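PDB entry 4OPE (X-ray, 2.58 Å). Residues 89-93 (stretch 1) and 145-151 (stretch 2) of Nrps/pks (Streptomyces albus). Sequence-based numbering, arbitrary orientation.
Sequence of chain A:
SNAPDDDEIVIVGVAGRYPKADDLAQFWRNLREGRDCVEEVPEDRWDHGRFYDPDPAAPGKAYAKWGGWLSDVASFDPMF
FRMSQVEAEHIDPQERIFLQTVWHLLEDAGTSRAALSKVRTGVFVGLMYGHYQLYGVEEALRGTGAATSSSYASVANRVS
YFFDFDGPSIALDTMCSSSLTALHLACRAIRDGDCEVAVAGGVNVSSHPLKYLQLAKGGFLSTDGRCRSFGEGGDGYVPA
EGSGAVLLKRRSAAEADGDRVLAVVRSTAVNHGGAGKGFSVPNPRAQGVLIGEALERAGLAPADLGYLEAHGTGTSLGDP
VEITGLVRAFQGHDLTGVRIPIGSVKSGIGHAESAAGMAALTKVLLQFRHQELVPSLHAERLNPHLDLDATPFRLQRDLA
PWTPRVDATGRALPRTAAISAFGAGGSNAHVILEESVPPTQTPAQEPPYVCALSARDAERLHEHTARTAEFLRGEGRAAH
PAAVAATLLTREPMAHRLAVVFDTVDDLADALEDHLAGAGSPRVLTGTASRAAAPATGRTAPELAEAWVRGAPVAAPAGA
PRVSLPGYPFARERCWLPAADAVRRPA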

ATOM      1  N   GLU A  89     -16.152   8.954 -15.959  1.00 47.17           N
ATOM      2  CA  GLU A  89     -15.432  10.177 -16.270  1.00 50.82           C
ATOM      3  C   GLU A  89     -14.725  10.767 -15.044  1.00 45.61           C
ATOM      4  O   GLU A  89     -13.742  11.485 -15.201  1.00 42.15           O
ATOM      5  CB  GLU A  89     -16.378  11.257 -16.780  1.00 58.83           C
ATOM      6  CG  GLU A  89     -16.987  11.036 -18.137  1.00 65.73           C
ATOM      7  CD  GLU A  89     -18.033  12.092 -18.489  1.00 75.22           C
ATOM      8  OE1 GLU A  89     -18.441  12.127 -19.675  1.00 79.84           O
ATOM      9  OE2 GLU A  89     -18.451  12.879 -17.591  1.00 79.51           O
ATOM     10  N   HIS A  90     -15.255  10.487 -13.855  1.00 42.68           N
ATOM     11  CA  HIS A  90     -14.819  11.156 -12.629  1.00 46.10           C
ATOM     12  C   HIS A  90     -13.796  10.325 -11.847  1.00 45.44           C
ATOM     13  O   HIS A  90     -13.250  10.819 -10.856  1.00 46.91           O
ATOM     14  CB  HIS A  90     -16.027  11.577 -11.733  1.00 46.64           C
ATOM     15  CG  HIS A  90     -16.749  12.792 -12.232  1.00 51.15           C
ATOM     16  ND1 HIS A  90     -17.766  12.727 -13.162  1.00 54.75           N
ATOM     17  CD2 HIS A  90     -16.572  14.107 -11.968  1.00 55.01           C
ATOM     18  CE1 HIS A  90     -18.187  13.945 -13.449  1.00 55.66           C
ATOM     19  NE2 HIS A  90     -17.479  14.802 -12.737  1.00 57.88           N
ATOM     20  N   ILE A  91     -13.529   9.084 -12.269  1.00 44.41           N
ATOM     21  CA  ILE A  91     -12.431   8.349 -11.676  1.00 45.26           C
ATOM     22  C   ILE A  91     -11.266   8.150 -12.634  1.00 43.25           C
ATOM     23  O   ILE A  91     -11.428   8.135 -13.852  1.00 37.95           O
ATOM     24  CB  ILE A  91     -12.857   7.011 -11.087  1.00 47.43           C
ATOM     25  CG1 ILE A  91     -13.009   5.997 -12.189  1.00 50.51           C
ATOM     26  CG2 ILE A  91     -14.142   7.199 -10.307  1.00 48.94           C
ATOM     27  CD1 ILE A  91     -13.423   4.627 -11.707  1.00 54.64           C
ATOM     28  N   ASP A  92     -10.098   8.003 -12.007  1.00 43.51           N
ATOM     29  CA  ASP A  92      -8.790   7.927 -12.640  1.00 43.30           C
ATOM     30  C   ASP A  92      -8.761   6.758 -13.589  1.00 41.40           C
ATOM     31  O   ASP A  92      -9.267   5.710 -13.250  1.00 45.07           O
ATOM     32  CB  ASP A  92      -7.747   7.689 -11.542  1.00 44.66           C
ATOM     33  CG  ASP A  92      -6.344   8.012 -11.977  1.00 46.18           C
ATOM     34  OD1 ASP A  92      -5.869   7.460 -12.999  1.00 43.77           O
ATOM     35  OD2 ASP A  92      -5.706   8.814 -11.258  1.00 46.40           O
ATOM     36  N   PRO A  93      -8.138   6.910 -14.767  1.00 38.53           N
ATOM     37  CA  PRO A  93      -8.035   5.807 -15.699  1.00 38.03           C
ATOM     38  C   PRO A  93      -7.240   4.626 -15.173  1.00 39.09           C
ATOM     39  O   PRO A  93      -7.379   3.539 -15.670  1.00 43.01           O
ATOM     40  CB  PRO A  93      -7.337   6.440 -16.915  1.00 37.55           C
ATOM     41  CG  PRO A  93      -6.783   7.699 -16.450  1.00 36.21           C
ATOM     42  CD  PRO A  93      -7.711   8.160 -15.391  1.00 37.22           C
ATOM     43  N   GLY A 145     -19.023  21.867 -11.036  1.00 64.47           N
ATOM     44  CA  GLY A 145     -18.822  20.464 -11.403  1.00 59.31           C
ATOM     45  C   GLY A 145     -18.557  19.566 -10.208  1.00 57.27           C
ATOM     46  O   GLY A 145     -18.605  19.998  -9.048  1.00 57.55           O
ATOM     47  N   ALA A 146     -18.274  18.299 -10.487  1.00 53.24           N
ATOM     48  CA  ALA A 146     -17.990  17.344  -9.421  1.00 50.32           C
ATOM     49  C   ALA A 146     -16.490  16.995  -9.316  1.00 46.67           C
ATOM     50  O   ALA A 146     -15.769  17.100 -10.295  1.00 43.17           O
ATOM     51  CB  ALA A 146     -18.827  16.097  -9.617  1.00 49.98           C
ATOM     52  N   ALA A 147     -16.054  16.607  -8.113  1.00 44.36           N
ATOM     53  CA  ALA A 147     -14.684  16.180  -7.875  1.00 46.61           C
ATOM     54  C   ALA A 147     -14.330  14.869  -8.604  1.00 49.32           C
ATOM     55  O   ALA A 147     -15.097  13.910  -8.570  1.00 52.11           O
ATOM     56  CB  ALA A 147     -14.435  15.979  -6.395  1.00 45.89           C
ATOM     57  N   THR A 148     -13.147  14.832  -9.228  1.00 49.05           N
ATOM     58  CA  THR A 148     -12.592  13.609  -9.734  1.00 44.82           C
ATOM     59  C   THR A 148     -11.904  12.879  -8.602  1.00 45.15           C
ATOM     60  O   THR A 148     -11.555  13.456  -7.566  1.00 42.22           O
ATOM     61  CB  THR A 148     -11.561  13.879 -10.821  1.00 44.94           C
ATOM     62  OG1 THR A 148     -10.589  14.797 -10.321  1.00 45.80           O
ATOM     63  CG2 THR A 148     -12.229  14.454 -12.075  1.00 46.26           C
ATOM     64  N   SER A 149     -11.693  11.592  -8.810  1.00 45.48           N
ATOM     65  CA  SER A 149     -11.059  10.785  -7.807  1.00 46.88           C
ATOM     66  C   SER A 149      -9.901   9.978  -8.385  1.00 43.86           C
ATOM     67  O   SER A 149      -9.889   9.626  -9.558  1.00 46.00           O
ATOM     68  CB  SER A 149     -12.091   9.844  -7.181  1.00 47.74           C
ATOM     69  OG  SER A 149     -11.437   8.976  -6.269  1.00 52.70           O
ATOM     70  N   SER A 150      -8.949   9.695  -7.524  1.00 38.88           N
ATOM     71  CA  SER A 150      -7.825   8.855  -7.834  1.00 36.53           C
ATOM     72  C   SER A 150      -7.494   8.033  -6.621  1.00 34.75           C
ATOM     73  O   SER A 150      -6.374   7.738  -6.409  1.00 34.96           O
ATOM     74  CB  SER A 150      -6.597   9.709  -8.152  1.00 36.97           C
ATOM     75  OG  SER A 150      -6.668  10.200  -9.482  1.00 40.74           O
ATOM     76  N   SER A 151      -8.451   7.740  -5.778  1.00 34.99           N
ATOM     77  CA  SER A 151      -8.181   6.975  -4.613  1.00 36.08           C
ATOM     78  C   SER A 151      -7.415   5.666  -4.983  1.00 36.73           C
ATOM     79  O   SER A 151      -7.792   4.946  -5.945  1.00 36.74           O
ATOM     80  CB  SER A 151      -9.511   6.648  -3.981  1.00 36.59           C
ATOM     81  OG  SER A 151      -9.363   5.566  -3.096  1.00 42.74           O
TER
HETATM   82  O   HOH W   1     -17.874  17.611 -13.087  1.00 47.63           O

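The two stretches meet backbone to backbone through a single beta bridge between Ile 91 and Ser 149, whose CA atoms lie 4.8 Å apart. Ser 149 supplies the stretch 2 partner in both backbone hydrogen bonds. Its N donates to His 90 O at 2.7 Å, and its O accepts a weak hydrogen bond from Asp 92 N at 2.9 Å. Two CA-H...O contacts support the bridge: Thr 148 CA to His 90 O at 3.1 Å, and Ile 91 CA to Ser 149 O at 3.5 Å.

Asp 92 points its CA-to-CB bond toward stretch 2. Its OD2 accepts a very short hydrogen bond, 2.4 Å, from Ser 150 OG. Both residues are buried, so this bond pairs polar groups away from solvent. Asp 92 also caps the helix that follows, a role its short carboxylate suits.

His 90 has the largest area covered by the other stretch. With chi1 at -76°, its ring reaches along Ala 146 to Thr 148. Ala 146 O sits at the ring edge, 3.5 Å from His 90 CD2, and the small Ala 146 CB packs 3.6 Å from His 90 NE2. One water joins them, 2.9 Å from His 90 NE2 and accepting from Ala 146 N at 2.7 Å.

The end of the buried, hydrophobic Ile 91 side chain leads away from stretch 2, so its part here is mainly backbone.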